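Local coordinates for protein chemotactic transducer PctC (Pseudomonas aeruginosa, PDB 5LTV) that binds gamma-aminobutanoate in its extracytoplasmic Cache ligand-binding domain and probably signals its presence to the chemotaxis machinery, at residues N48-L53 / P242-P247; D131-T136 / M151-R156; V135-V140 / V249-A254; E146-M151 / A166-L171; E172-I177 / I198-D203. All blocks are in the same frame, centred on the assembly; numbering follows the deposited sequence. Where two conformers were deposited one is given.

Contact 1. Residues N48-L53 / P242-P247. With SO4 (sulfate ion), chain J.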
# COMPACT_ATOMS: atom_id res chain seq x y z
N ASN A 48 8.67 12.18 1.62
CA ASN A 48 9.47 10.99 1.86
C ASN A 48 8.64 9.71 1.65
O ASN A 48 9.02 8.83 0.87
CB ASN A 48 10.05 11.00 3.27
CG ASN A 48 11.13 9.94 3.45
OD1 ASN A 48 11.99 9.77 2.59
ND2 ASN A 48 11.08 9.22 4.54
N ILE A 49 7.51 9.60 2.33
CA ILE A 49 6.67 8.43 2.10
C ILE A 49 6.20 8.38 0.65
O ILE A 49 6.06 7.30 0.08
CB ILE A 49 5.53 8.40 3.15
CG1 ILE A 49 4.99 7.00 3.30
CG2 ILE A 49 4.41 9.29 2.79
CD1 ILE A 49 5.97 6.10 4.00
N GLN A 50 6.02 9.54 -0.01
CA GLN A 50 5.66 9.55 -1.44
C GLN A 50 6.74 8.89 -2.29
O GLN A 50 6.46 8.00 -3.11
CB GLN A 50 5.43 10.97 -1.94
CG GLN A 50 5.46 11.08 -3.48
CD GLN A 50 5.32 12.54 -3.96
OE1 GLN A 50 5.32 13.48 -3.16
NE2 GLN A 50 5.17 12.72 -5.27
N SER A 51 8.00 9.33 -2.11
CA SER A 51 9.09 8.73 -2.87
C SER A 51 9.21 7.24 -2.60
O SER A 51 9.41 6.44 -3.52
CB SER A 51 10.42 9.41 -2.53
OG SER A 51 10.54 10.64 -3.19
N TRP A 52 9.09 6.85 -1.33
CA TRP A 52 9.22 5.44 -0.99
C TRP A 52 8.14 4.61 -1.67
O TRP A 52 8.44 3.61 -2.33
CB TRP A 52 9.17 5.26 0.52
CG TRP A 52 9.68 3.91 1.00
CD1 TRP A 52 10.92 3.65 1.48
CD2 TRP A 52 8.93 2.69 1.11
NE1 TRP A 52 11.01 2.33 1.86
CE2 TRP A 52 9.80 1.72 1.65
CE3 TRP A 52 7.62 2.33 0.79
CZ2 TRP A 52 9.40 0.39 1.87
CZ3 TRP A 52 7.23 1.01 1.00
CH2 TRP A 52 8.12 0.05 1.56
N LEU A 53 6.87 4.99 -1.50
CA LEU A 53 5.75 4.29 -2.17
C LEU A 53 5.88 4.32 -3.70
O LEU A 53 5.60 3.32 -4.37
CB LEU A 53 4.41 4.93 -1.73
CG LEU A 53 4.01 4.76 -0.24
CD1 LEU A 53 2.83 5.64 0.20
CD2 LEU A 53 3.68 3.28 -0.05
N PRO A 242 -1.15 16.50 2.78
CA PRO A 242 -1.47 15.47 1.79
C PRO A 242 -0.22 14.80 1.23
O PRO A 242 0.85 15.41 1.11
CB PRO A 242 -2.22 16.24 0.69
CG PRO A 242 -1.87 17.67 0.89
CD PRO A 242 -1.60 17.84 2.36
N VAL A 243 -0.36 13.52 0.92
CA VAL A 243 0.67 12.79 0.18
C VAL A 243 0.35 12.91 -1.30
O VAL A 243 -0.74 12.53 -1.75
CB VAL A 243 0.74 11.32 0.60
CG1 VAL A 243 1.93 10.69 -0.09
CG2 VAL A 243 0.86 11.20 2.11
N LYS A 244 1.30 13.45 -2.05
CA LYS A 244 1.13 13.61 -3.48
C LYS A 244 1.53 12.32 -4.19
O LYS A 244 2.27 11.49 -3.65
CB LYS A 244 1.99 14.77 -3.99
CG LYS A 244 1.82 16.10 -3.25
CD LYS A 244 2.76 17.18 -3.81
CE LYS A 244 2.33 17.62 -5.21
NZ LYS A 244 3.48 17.97 -6.10
N GLY A 245 1.01 12.15 -5.40
CA GLY A 245 1.43 11.08 -6.29
C GLY A 245 0.77 9.73 -6.09
O GLY A 245 1.13 8.78 -6.80
N LEU A 246 -0.19 9.61 -5.18
CA LEU A 246 -0.74 8.28 -4.95
C LEU A 246 -1.99 8.06 -5.78
O LEU A 246 -2.89 8.90 -5.76
CB LEU A 246 -1.07 8.06 -3.49
CG LEU A 246 0.08 8.39 -2.52
CD1 LEU A 246 -0.29 8.03 -1.09
CD2 LEU A 246 1.37 7.73 -2.98
N PRO A 247 -2.09 6.93 -6.50
CA PRO A 247 -3.19 6.77 -7.46
C PRO A 247 -4.49 6.42 -6.75
O PRO A 247 -4.54 5.49 -5.95
CB PRO A 247 -2.73 5.62 -8.35
CG PRO A 247 -1.88 4.77 -7.42
CD PRO A 247 -1.21 5.74 -6.46
S SO4 J . 14.14 0.11 1.81
O1 SO4 J . 13.31 0.62 2.92
O2 SO4 J . 15.56 0.39 2.04
O3 SO4 J . 13.77 0.80 0.56
O4 SO4 J . 13.99 -1.33 1.64
O HOH W 1 3.75 14.31 -0.95
O HOH W 2 5.49 15.34 -7.02
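The flat amide of Gln50 lies beside the backbone of Lys244, with Lys244 O over its plane, 3.2 Å from Gln50 CD. One water donates to Gln50 OE1 and accepts from Lys244 N, so it bridges the segments. A second accepts from Gln50 NE2 and, weakly, from Lys244 NZ. Gln50 NE2 also bonds to Glu54. The side chain is extended, with CG anti to the backbone N (chi1 163°), which carries the amide alongside the loop. The other flat group is the Trp52 indole. At its edge, in plane, Trp52 NE1 bonds to O1 of a sulfate at 3.1 Å. Arg56 makes a cation-pi contact with the ring and also bonds the sulfate, which probably comes from the crystallisation liquor. Apolar contacts add to this: Ile49 CG2 touches Val243 CG1, and Leu53 CD1 meets Leu246 CD2, each at 4.1 Å. No direct hydrogen bond joins the segments. The arrangement fits the Cache fold: the long N-terminal helix 34-68 packs on the loop between strands 237-242 and 251-256.

Contact 2. Residues D131-T136 / M151-R156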
# COMPACT_ATOMS: atom_id res chain seq x y z
N ASP A 131 -8.85 -1.00 -13.72
CA ASP A 131 -7.99 -1.26 -14.91
C ASP A 131 -6.69 -0.46 -14.90
O ASP A 131 -6.25 0.05 -15.93
CB ASP A 131 -8.73 -1.03 -16.24
CG ASP A 131 -7.99 -1.71 -17.45
OD1 ASP A 131 -7.55 -2.87 -17.29
OD2 ASP A 131 -7.83 -1.09 -18.53
N ARG A 132 -6.03 -0.41 -13.75
CA ARG A 132 -4.80 0.37 -13.59
C ARG A 132 -4.25 0.05 -12.21
O ARG A 132 -4.93 -0.57 -11.38
CB ARG A 132 -5.05 1.88 -13.78
CG ARG A 132 -5.87 2.50 -12.66
CD ARG A 132 -6.47 3.87 -13.01
NE ARG A 132 -7.63 4.16 -12.16
CZ ARG A 132 -7.80 5.29 -11.49
NH1 ARG A 132 -6.87 6.22 -11.58
NH2 ARG A 132 -8.88 5.49 -10.72
N LEU A 133 -3.01 0.49 -11.97
CA LEU A 133 -2.40 0.33 -10.66
C LEU A 133 -3.28 0.98 -9.59
O LEU A 133 -3.72 2.12 -9.74
CB LEU A 133 -1.00 0.95 -10.65
CG LEU A 133 -0.23 0.71 -9.33
CD1 LEU A 133 0.34 -0.68 -9.33
CD2 LEU A 133 0.88 1.73 -9.09
N ILE A 134 -3.56 0.23 -8.54
CA ILE A 134 -4.17 0.80 -7.34
C ILE A 134 -3.23 0.55 -6.18
O ILE A 134 -2.36 -0.32 -6.22
CB ILE A 134 -5.53 0.18 -7.02
CG1 ILE A 134 -5.31 -1.28 -6.63
CG2 ILE A 134 -6.53 0.42 -8.15
CD1 ILE A 134 -6.45 -1.93 -5.83
N VAL A 135 -3.43 1.33 -5.12
CA VAL A 135 -2.82 1.06 -3.83
C VAL A 135 -3.98 0.87 -2.87
O VAL A 135 -4.92 1.67 -2.86
CB VAL A 135 -1.85 2.17 -3.38
CG1 VAL A 135 -2.55 3.48 -3.23
CG2 VAL A 135 -1.17 1.79 -2.08
N THR A 136 -3.98 -0.25 -2.17
CA THR A 136 -5.08 -0.63 -1.31
C THR A 136 -4.91 -0.01 0.08
O THR A 136 -3.80 0.37 0.50
CB THR A 136 -5.14 -2.16 -1.17
OG1 THR A 136 -4.13 -2.55 -0.23
CG2 THR A 136 -4.89 -2.87 -2.51
N MET A 151 0.02 -3.15 -3.78
CA MET A 151 -0.09 -2.42 -5.02
C MET A 151 -0.34 -3.43 -6.11
O MET A 151 0.42 -4.40 -6.22
CB MET A 151 1.19 -1.65 -5.27
CG MET A 151 1.33 -0.48 -4.38
SD MET A 151 3.08 0.01 -4.28
CE MET A 151 2.97 1.43 -3.14
N SER A 152 -1.40 -3.24 -6.90
CA SER A 152 -1.83 -4.28 -7.85
C SER A 152 -2.33 -3.66 -9.15
O SER A 152 -2.78 -2.51 -9.18
CB SER A 152 -2.93 -5.20 -7.26
OG SER A 152 -4.13 -4.47 -6.91
N LEU A 153 -2.21 -4.43 -10.23
CA LEU A 153 -2.68 -3.95 -11.52
C LEU A 153 -2.90 -5.13 -12.47
O LEU A 153 -2.19 -6.14 -12.37
CB LEU A 153 -1.70 -2.93 -12.15
CG LEU A 153 -0.17 -3.02 -12.26
CD1 LEU A 153 0.46 -4.37 -11.97
CD2 LEU A 153 0.25 -2.51 -13.64
N PRO A 154 -3.84 -5.01 -13.41
CA PRO A 154 -4.06 -6.08 -14.39
C PRO A 154 -2.84 -6.28 -15.26
O PRO A 154 -2.07 -5.35 -15.50
CB PRO A 154 -5.25 -5.58 -15.21
CG PRO A 154 -5.86 -4.44 -14.32
CD PRO A 154 -4.67 -3.81 -13.69
N VAL A 155 -2.65 -7.52 -15.70
CA VAL A 155 -1.63 -7.93 -16.66
C VAL A 155 -2.34 -8.57 -17.86
O VAL A 155 -3.06 -9.56 -17.70
CB VAL A 155 -0.64 -8.94 -16.04
CG1 VAL A 155 0.50 -9.29 -17.04
CG2 VAL A 155 -0.09 -8.40 -14.73
N ARG A 156 -2.15 -8.00 -19.04
CA ARG A 156 -2.65 -8.57 -20.27
C ARG A 156 -1.47 -9.09 -21.09
O ARG A 156 -0.35 -8.60 -20.97
CB ARG A 156 -3.47 -7.54 -21.09
CG ARG A 156 -4.87 -7.20 -20.52
CD ARG A 156 -5.54 -6.03 -21.28
NE ARG A 156 -6.87 -5.65 -20.75
CZ ARG A 156 -7.08 -4.81 -19.73
NH1 ARG A 156 -6.06 -4.23 -19.11
NH2 ARG A 156 -8.31 -4.55 -19.34
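Leu133 leans across Ser152 O to Leu153. Leu133 CB and CG pass near Ser152 O. Leu133 CD1 goes furthest, 3.6 Å from Ser152 O and 3.8 Å from Leu153 CG, with Met151 CB slightly more distant. CG stands anti to the backbone N (chi1 -175°), which brings CD1 to Leu153 CG. The same Ser152 O accepts from Ile134 N at 2.9 Å and receives a CA-H...O contact from Leu133. Ser152 N donates back to Ile134 O. Ile134 and Ser152 thus form an antiparallel hydrogen-bonded pair, followed by Val135 and Met151 as a non-hydrogen-bonded pair. Val135 CG2 and Met151 CG lie side by side at 4.1 Å.

At the other end Arg156 grips Asp131 in a salt bridge. Arg156 NH1 and NH2 both donate to Asp131 OD1, at 2.7 and 2.8 Å. This oxygen lies in the guanidinium plane, but the carboxylate and guanidinium planes stand 88° apart. Asp131 OD1 turns its syn lone pair to Arg156 NH1, while Arg156 NH2 comes from above the carboxylate plane. The Pro154 ring fills in beside Asp131 and Arg132. Ser152 OG, close to Ile134 CG1, bonds to Trp123 O. Leu133, Met151 and Leu153 face helix 34-68, while Ile134, Ser152 and Pro154 touch helix 122-130.

Contact 3. Residues V135-V140 / V249-A254. With SO4 (sulfate ion), chain I.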
# COMPACT_ATOMS: atom_id res chain seq x y z
N VAL A 135 -3.43 1.33 -5.12
CA VAL A 135 -2.82 1.06 -3.83
C VAL A 135 -3.98 0.87 -2.87
O VAL A 135 -4.92 1.67 -2.86
CB VAL A 135 -1.85 2.17 -3.38
CG1 VAL A 135 -2.55 3.48 -3.23
CG2 VAL A 135 -1.17 1.79 -2.08
N THR A 136 -3.98 -0.25 -2.17
CA THR A 136 -5.08 -0.63 -1.31
C THR A 136 -4.91 -0.01 0.08
O THR A 136 -3.80 0.37 0.50
CB THR A 136 -5.14 -2.16 -1.17
OG1 THR A 136 -4.13 -2.55 -0.23
CG2 THR A 136 -4.89 -2.87 -2.51
N GLU A 137 -6.02 0.06 0.80
CA GLU A 137 -5.94 0.30 2.23
C GLU A 137 -5.45 -0.98 2.92
O GLU A 137 -5.41 -2.06 2.32
CB GLU A 137 -7.31 0.75 2.75
CG GLU A 137 -7.70 2.17 2.26
CD GLU A 137 -9.08 2.67 2.78
OE1 GLU A 137 -9.89 1.86 3.26
OE2 GLU A 137 -9.35 3.90 2.68
N PRO A 138 -5.02 -0.88 4.18
CA PRO A 138 -4.54 -2.09 4.87
C PRO A 138 -5.59 -3.20 4.89
O PRO A 138 -6.80 -2.95 4.94
CB PRO A 138 -4.22 -1.60 6.29
CG PRO A 138 -3.84 -0.11 6.07
CD PRO A 138 -4.81 0.34 4.98
N PHE A 139 -5.11 -4.43 4.77
CA PHE A 139 -5.93 -5.60 5.01
C PHE A 139 -5.02 -6.62 5.68
O PHE A 139 -3.85 -6.33 5.99
CB PHE A 139 -6.61 -6.10 3.72
CG PHE A 139 -5.66 -6.50 2.62
CD1 PHE A 139 -5.12 -5.53 1.75
CD2 PHE A 139 -5.31 -7.85 2.45
CE1 PHE A 139 -4.25 -5.89 0.74
CE2 PHE A 139 -4.48 -8.22 1.42
CZ PHE A 139 -3.93 -7.25 0.55
N VAL A 140 -5.57 -7.80 5.93
CA VAL A 140 -4.89 -8.88 6.63
C VAL A 140 -4.43 -9.91 5.60
O VAL A 140 -5.26 -10.51 4.90
CB VAL A 140 -5.82 -9.55 7.66
CG1 VAL A 140 -5.11 -10.79 8.29
CG2 VAL A 140 -6.25 -8.58 8.74
N VAL A 249 -6.33 7.74 -4.44
CA VAL A 249 -6.55 7.96 -3.01
C VAL A 249 -6.11 9.37 -2.66
O VAL A 249 -5.30 9.99 -3.36
CB VAL A 249 -5.80 6.94 -2.11
CG1 VAL A 249 -6.28 5.52 -2.35
CG2 VAL A 249 -4.28 7.04 -2.34
N THR A 250 -6.64 9.87 -1.55
CA THR A 250 -6.16 11.10 -0.93
C THR A 250 -5.82 10.72 0.51
O THR A 250 -6.70 10.48 1.33
CB THR A 250 -7.20 12.21 -0.97
OG1 THR A 250 -7.65 12.36 -2.30
CG2 THR A 250 -6.60 13.54 -0.52
N TRP A 251 -4.54 10.64 0.81
CA TRP A 251 -4.09 10.23 2.12
C TRP A 251 -3.22 11.33 2.70
O TRP A 251 -2.54 12.05 1.97
CB TRP A 251 -3.32 8.92 2.07
CG TRP A 251 -4.10 7.75 1.69
CD1 TRP A 251 -5.43 7.64 1.59
CD2 TRP A 251 -3.58 6.43 1.40
NE1 TRP A 251 -5.81 6.35 1.22
CE2 TRP A 251 -4.67 5.59 1.12
CE3 TRP A 251 -2.30 5.89 1.36
CZ2 TRP A 251 -4.53 4.22 0.79
CZ3 TRP A 251 -2.16 4.52 1.03
CH2 TRP A 251 -3.26 3.71 0.76
N TYR A 252 -3.28 11.46 4.01
CA TYR A 252 -2.61 12.55 4.69
C TYR A 252 -1.62 12.00 5.70
O TYR A 252 -1.89 10.97 6.34
CB TYR A 252 -3.60 13.46 5.42
CG TYR A 252 -4.56 14.21 4.53
CD1 TYR A 252 -5.70 13.60 4.08
CD2 TYR A 252 -4.33 15.54 4.19
CE1 TYR A 252 -6.60 14.28 3.27
CE2 TYR A 252 -5.22 16.24 3.40
CZ TYR A 252 -6.37 15.59 2.93
OH TYR A 252 -7.31 16.22 2.14
N VAL A 253 -0.49 12.69 5.80
CA VAL A 253 0.40 12.59 6.95
C VAL A 253 -0.18 13.44 8.07
O VAL A 253 -0.42 14.64 7.90
CB VAL A 253 1.82 13.04 6.59
CG1 VAL A 253 2.67 13.15 7.85
CG2 VAL A 253 2.44 12.08 5.61
N ALA A 254 -0.42 12.81 9.22
CA ALA A 254 -0.85 13.53 10.42
C ALA A 254 0.33 13.60 11.37
O ALA A 254 0.94 12.57 11.67
CB ALA A 254 -2.04 12.84 11.09
S SO4 I . -9.19 -9.07 5.05
O1 SO4 I . -8.47 -8.16 5.92
O2 SO4 I . -10.49 -8.50 4.71
O3 SO4 I . -9.31 -10.37 5.72
O4 SO4 I . -8.44 -9.29 3.82
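Val135 and Trp251 approach from opposite directions. Val135 CG2 meets Trp251 CH2 at 4.0 Å, set obliquely to the indole. The outer rim of the indole also meets the backbone: Thr136 O lies at its edge, in plane, 3.4 Å from Trp251 CH2. This is a close approach of a carbonyl to an aromatic C-H, and no hydrogen bond crosses between the segments. Glu137 comes in obliquely, with CG 4.1 Å from Trp251 CZ2. Its carboxylate continues past, toward a long and weak ion pair with Lys197. Val249 covers one face of the indole: its CG2 stands 3.7 Å above the plane, over the ring centre. Val249 CG2 also touches Val135 CG1 at 4.1 Å, and the two valines cross at about a right angle. Leu191 and Leu199 of the second sheet touch the indole too. Further along, Phe139 touches the bound ligand, and Val140 N donates to O1 of a sulfate, probably from the crystallisation liquor, at 2.9 Å. Val135 belongs to the ligand-binding sheet, with Glu137 in the break of its edge strand, and Trp251 to the other sheet. The contact joins the two sheets, consistent with the two-module layout of a double Cache domain.

Contact 4. Residues E146-M151 / A166-L171. With ABU (gamma-amino-butanoic acid), chain H.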
# COMPACT_ATOMS: atom_id res chain seq x y z
N GLU A 146 -0.57 -11.20 8.98
CA GLU A 146 -0.02 -9.88 9.20
C GLU A 146 -0.87 -8.83 8.51
O GLU A 146 -1.54 -9.11 7.50
CB GLU A 146 1.41 -9.79 8.68
CG GLU A 146 2.39 -10.47 9.56
CD GLU A 146 3.67 -10.82 8.82
OE1 GLU A 146 3.58 -11.38 7.70
OE2 GLU A 146 4.77 -10.50 9.36
N GLN A 147 -0.81 -7.60 9.04
CA GLN A 147 -1.42 -6.43 8.40
C GLN A 147 -0.53 -5.91 7.29
O GLN A 147 0.61 -5.49 7.56
CB GLN A 147 -1.64 -5.31 9.42
CG GLN A 147 -2.76 -5.58 10.40
CD GLN A 147 -2.99 -4.42 11.36
OE1 GLN A 147 -2.08 -3.65 11.66
NE2 GLN A 147 -4.21 -4.28 11.81
N ILE A 148 -1.07 -5.85 6.07
CA ILE A 148 -0.33 -5.43 4.88
C ILE A 148 -1.14 -4.46 4.02
O ILE A 148 -2.34 -4.23 4.23
CB ILE A 148 0.09 -6.64 4.02
CG1 ILE A 148 -1.15 -7.37 3.51
CG2 ILE A 148 1.03 -7.57 4.83
CD1 ILE A 148 -0.88 -8.44 2.43
N LEU A 149 -0.47 -3.89 3.04
CA LEU A 149 -1.17 -3.24 1.95
C LEU A 149 -0.49 -3.68 0.66
O LEU A 149 0.67 -4.11 0.66
CB LEU A 149 -1.22 -1.69 2.11
CG LEU A 149 -0.02 -0.75 2.05
CD1 LEU A 149 0.39 -0.64 0.63
CD2 LEU A 149 -0.31 0.64 2.59
N ALA A 150 -1.23 -3.62 -0.44
CA ALA A 150 -0.73 -4.11 -1.71
C ALA A 150 -0.82 -3.03 -2.77
O ALA A 150 -1.64 -2.11 -2.69
CB ALA A 150 -1.51 -5.36 -2.16
N MET A 151 0.02 -3.15 -3.78
CA MET A 151 -0.09 -2.42 -5.02
C MET A 151 -0.34 -3.43 -6.11
O MET A 151 0.42 -4.40 -6.22
CB MET A 151 1.19 -1.65 -5.27
CG MET A 151 1.33 -0.48 -4.38
SD MET A 151 3.08 0.01 -4.28
CE MET A 151 2.97 1.43 -3.14
N ALA A 166 0.71 -8.18 -8.27
CA ALA A 166 0.79 -7.32 -7.08
C ALA A 166 2.11 -7.51 -6.34
O ALA A 166 2.80 -8.51 -6.51
CB ALA A 166 -0.35 -7.60 -6.10
N GLY A 167 2.44 -6.51 -5.53
CA GLY A 167 3.34 -6.71 -4.40
C GLY A 167 2.75 -6.13 -3.13
O GLY A 167 2.07 -5.12 -3.16
N ASP A 168 3.01 -6.79 -2.01
CA ASP A 168 2.53 -6.21 -0.77
C ASP A 168 3.69 -5.93 0.19
O ASP A 168 4.81 -6.43 0.02
CB ASP A 168 1.47 -7.10 -0.11
CG ASP A 168 1.95 -8.53 0.12
OD1 ASP A 168 3.14 -8.72 0.46
OD2 ASP A 168 1.14 -9.46 -0.04
N MET A 169 3.41 -5.09 1.19
CA MET A 169 4.38 -4.70 2.19
C MET A 169 3.72 -4.60 3.56
O MET A 169 2.57 -4.20 3.68
CB MET A 169 5.04 -3.37 1.78
CG MET A 169 4.08 -2.34 1.38
SD MET A 169 4.64 -1.53 -0.13
CE MET A 169 3.48 -2.20 -1.33
N LYS A 170 4.47 -5.00 4.59
CA LYS A 170 4.01 -4.91 5.97
C LYS A 170 3.80 -3.47 6.39
O LYS A 170 4.58 -2.57 6.05
CB LYS A 170 5.01 -5.58 6.91
CG LYS A 170 5.07 -7.09 6.75
CD LYS A 170 6.33 -7.68 7.39
CE LYS A 170 6.52 -7.14 8.78
NZ LYS A 170 7.88 -7.49 9.32
N LEU A 171 2.72 -3.24 7.15
CA LEU A 171 2.44 -1.91 7.66
C LEU A 171 3.54 -1.40 8.58
O LEU A 171 3.81 -0.19 8.60
CB LEU A 171 1.11 -1.89 8.42
CG LEU A 171 -0.20 -2.13 7.69
CD1 LEU A 171 -1.30 -1.53 8.57
CD2 LEU A 171 -0.22 -1.55 6.26
N ABU H . 0.92 -12.25 0.14
CD ABU H . -0.48 -12.15 0.63
CB ABU H . -1.46 -12.87 -0.25
CG ABU H . -2.64 -12.01 -0.68
C ABU H . -3.99 -12.12 0.01
O ABU H . -4.06 -11.81 1.22
OXT ABU H . -4.98 -12.45 -0.70
O HOH W 3 7.43 -10.38 8.27
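Leu149 and Met169, like Met151 and Gly167, form antiparallel hydrogen-bonded pairs, and the strand axes run 153° apart, 4.6 Å at closest approach. Between them Ala150 faces Asp168 in a non-hydrogen-bonded pair. Leu171 N adds a nearly straight bond to Gln147 O, just where the strand gives way to helix. On one side Met169 CE packs on Met151 SD at 3.7 Å and on Leu149 CD1 at 4.0 Å. The Met169 chain bends at chi2 (-135°) and again at chi3, which brings that methyl back over the neighbouring strand. Glu146 OE2 and Lys170 NZ share a water; Glu146 OE1 also bonds to Thr144, and Lys170 forms a salt bridge with Glu172. On the Ala150 side Asp168 carries its carboxylate to the ligand. Ile148 CD1 lies 3.3 Å from Asp168 OD2. N of gamma-aminobutanoate donates to Asp168 OD2 at 2.8 Å. Tyr95 bonds to that oxygen too, and Ser93 to OD1. A buried carboxylate so held probably stays charged, pairing with the ligand's ammonium group.

Contact 5. Residues E172-I177 / I198-D203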
# COMPACT_ATOMS: atom_id res chain seq x y z
N GLU A 172 4.19 -2.28 9.36
CA GLU A 172 5.24 -1.79 10.26
C GLU A 172 6.43 -1.25 9.48
O GLU A 172 7.07 -0.28 9.92
CB GLU A 172 5.68 -2.88 11.26
CG GLU A 172 6.53 -4.03 10.73
CD GLU A 172 7.03 -5.00 11.84
OE1 GLU A 172 7.46 -4.53 12.91
OE2 GLU A 172 6.99 -6.24 11.63
N THR A 173 6.71 -1.81 8.30
CA THR A 173 7.74 -1.25 7.43
C THR A 173 7.42 0.18 7.04
O THR A 173 8.29 1.06 7.06
CB THR A 173 7.87 -2.11 6.18
OG1 THR A 173 8.01 -3.49 6.54
CG2 THR A 173 9.05 -1.64 5.31
N LEU A 174 6.17 0.43 6.62
CA LEU A 174 5.78 1.78 6.23
C LEU A 174 5.74 2.70 7.43
O LEU A 174 6.17 3.86 7.34
CB LEU A 174 4.43 1.76 5.53
CG LEU A 174 4.40 0.98 4.20
CD1 LEU A 174 3.02 0.85 3.60
CD2 LEU A 174 5.24 1.74 3.30
N THR A 175 5.25 2.20 8.57
CA THR A 175 5.13 3.06 9.73
C THR A 175 6.50 3.53 10.20
O THR A 175 6.68 4.70 10.55
CB THR A 175 4.38 2.35 10.85
OG1 THR A 175 3.12 1.91 10.34
CG2 THR A 175 4.15 3.30 12.03
N ALA A 176 7.49 2.64 10.17
CA ALA A 176 8.88 3.01 10.44
C ALA A 176 9.36 4.15 9.53
O ALA A 176 9.96 5.11 10.01
CB ALA A 176 9.77 1.80 10.27
N ILE A 177 9.15 4.02 8.20
CA ILE A 177 9.53 5.10 7.28
C ILE A 177 8.92 6.42 7.72
O ILE A 177 9.59 7.45 7.76
CB ILE A 177 9.11 4.78 5.83
CG1 ILE A 177 9.55 3.40 5.39
CG2 ILE A 177 9.70 5.84 4.89
CD1 ILE A 177 11.01 3.32 5.06
N ILE A 198 -7.80 5.49 9.68
CA ILE A 198 -6.39 5.39 10.06
C ILE A 198 -5.75 4.21 9.32
O ILE A 198 -6.17 3.06 9.47
CB ILE A 198 -6.24 5.22 11.58
CG1 ILE A 198 -6.82 6.44 12.31
CG2 ILE A 198 -4.78 5.00 11.96
CD1 ILE A 198 -6.66 6.33 13.81
N LEU A 199 -4.67 4.49 8.59
CA LEU A 199 -3.99 3.54 7.72
C LEU A 199 -2.68 3.05 8.30
O LEU A 199 -2.34 1.87 8.17
CB LEU A 199 -3.69 4.18 6.36
CG LEU A 199 -4.83 4.96 5.72
CD1 LEU A 199 -4.31 5.67 4.52
CD2 LEU A 199 -6.01 4.05 5.39
N LEU A 200 -1.91 3.95 8.90
CA LEU A 200 -0.70 3.60 9.60
C LEU A 200 -0.71 4.37 10.89
O LEU A 200 -1.17 5.52 10.92
CB LEU A 200 0.51 4.00 8.84
CG LEU A 200 0.73 3.53 7.40
CD1 LEU A 200 1.89 4.34 6.82
CD2 LEU A 200 0.96 2.04 7.35
N HIS A 201 -0.17 3.76 11.95
CA HIS A 201 -0.13 4.38 13.27
C HIS A 201 0.85 3.65 14.18
O HIS A 201 0.90 2.42 14.19
CB HIS A 201 -1.54 4.39 13.91
CG HIS A 201 -1.71 5.44 14.96
ND1 HIS A 201 -1.13 5.34 16.21
CD2 HIS A 201 -2.38 6.62 14.95
CE1 HIS A 201 -1.44 6.42 16.92
NE2 HIS A 201 -2.19 7.21 16.18
N PRO A 202 1.67 4.37 14.94
CA PRO A 202 2.60 3.69 15.86
C PRO A 202 1.88 2.81 16.89
O PRO A 202 2.44 1.80 17.36
CB PRO A 202 3.35 4.85 16.51
CG PRO A 202 3.22 5.98 15.49
CD PRO A 202 1.87 5.83 14.90
N ASP A 203 0.64 3.13 17.23
CA ASP A 203 -0.23 2.23 17.98
C ASP A 203 -0.99 1.35 16.98
O ASP A 203 -2.08 1.71 16.51
CB ASP A 203 -1.19 3.04 18.85
CG ASP A 203 -2.01 2.15 19.76
OD1 ASP A 203 -1.92 0.90 19.63
OD2 ASP A 203 -2.78 2.72 20.58
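The short helix 171-178 packs here on the edge of the second sheet, where strand 198-200 carries a classic beta bulge: Leu199 and Leu200 both face Leu191. Leu200 makes most of the contact from the strand side. Both its methyls meet Leu174 CB, with Leu200 CD1 3.8 Å and Leu200 CD2 3.9 Å from that atom. Thr175 and Leu200 slide past each other in opposite directions. Thr175 OG1 rests 3.7 Å from Leu200 CB and equally near CD2. This is van der Waals contact with carbon; the hydroxyl makes its hydrogen bond to Leu171 O, one turn back in the helix. That bond fits the position of OG1 beside the backbone N (chi1 -55°), and it leaves CG2 to face the loop. There Thr175 CG2 lies 4.0 Å from His201 C and from Pro202 N. His201 ND1 accepts from Asp203 N at 3.0 Å, in the ring plane, which helps to fix the turn after the strand. The ring also meets those of Phe190 and Tyr188. Leu174 and Ile177 also touch Trp52 of helix 34-68, so helix 171-178 lies between that long helix and strand 198-200, touching both.

Overall arrangement
Contacts 2 and 4 share Met151 and lie in the ligand-binding sheet, their centres 13 Å apart. Thr136 N and Ala150 O, 3.0 Å apart, probably join them by a hydrogen bond. Contact 4 supplies Asp168 to the gamma-aminobutanoate pocket, and contact 3 supplies Phe139. Contact 3 spans the two sheets and touches contact 5, where Trp251 CD2 meets Leu199 CD1. Contact 5 leads on from contact 4: helix 171-178 follows strand 160-170. Contact 1 joins helix 34-68 to the loop after strand 237-242. Its Trp52 packs on Met169 and Leu174, and Leu53 O meets Met151 CE at 3.5 Å. Contacts 2 and 5 do not touch, with centres about 23 Å apart.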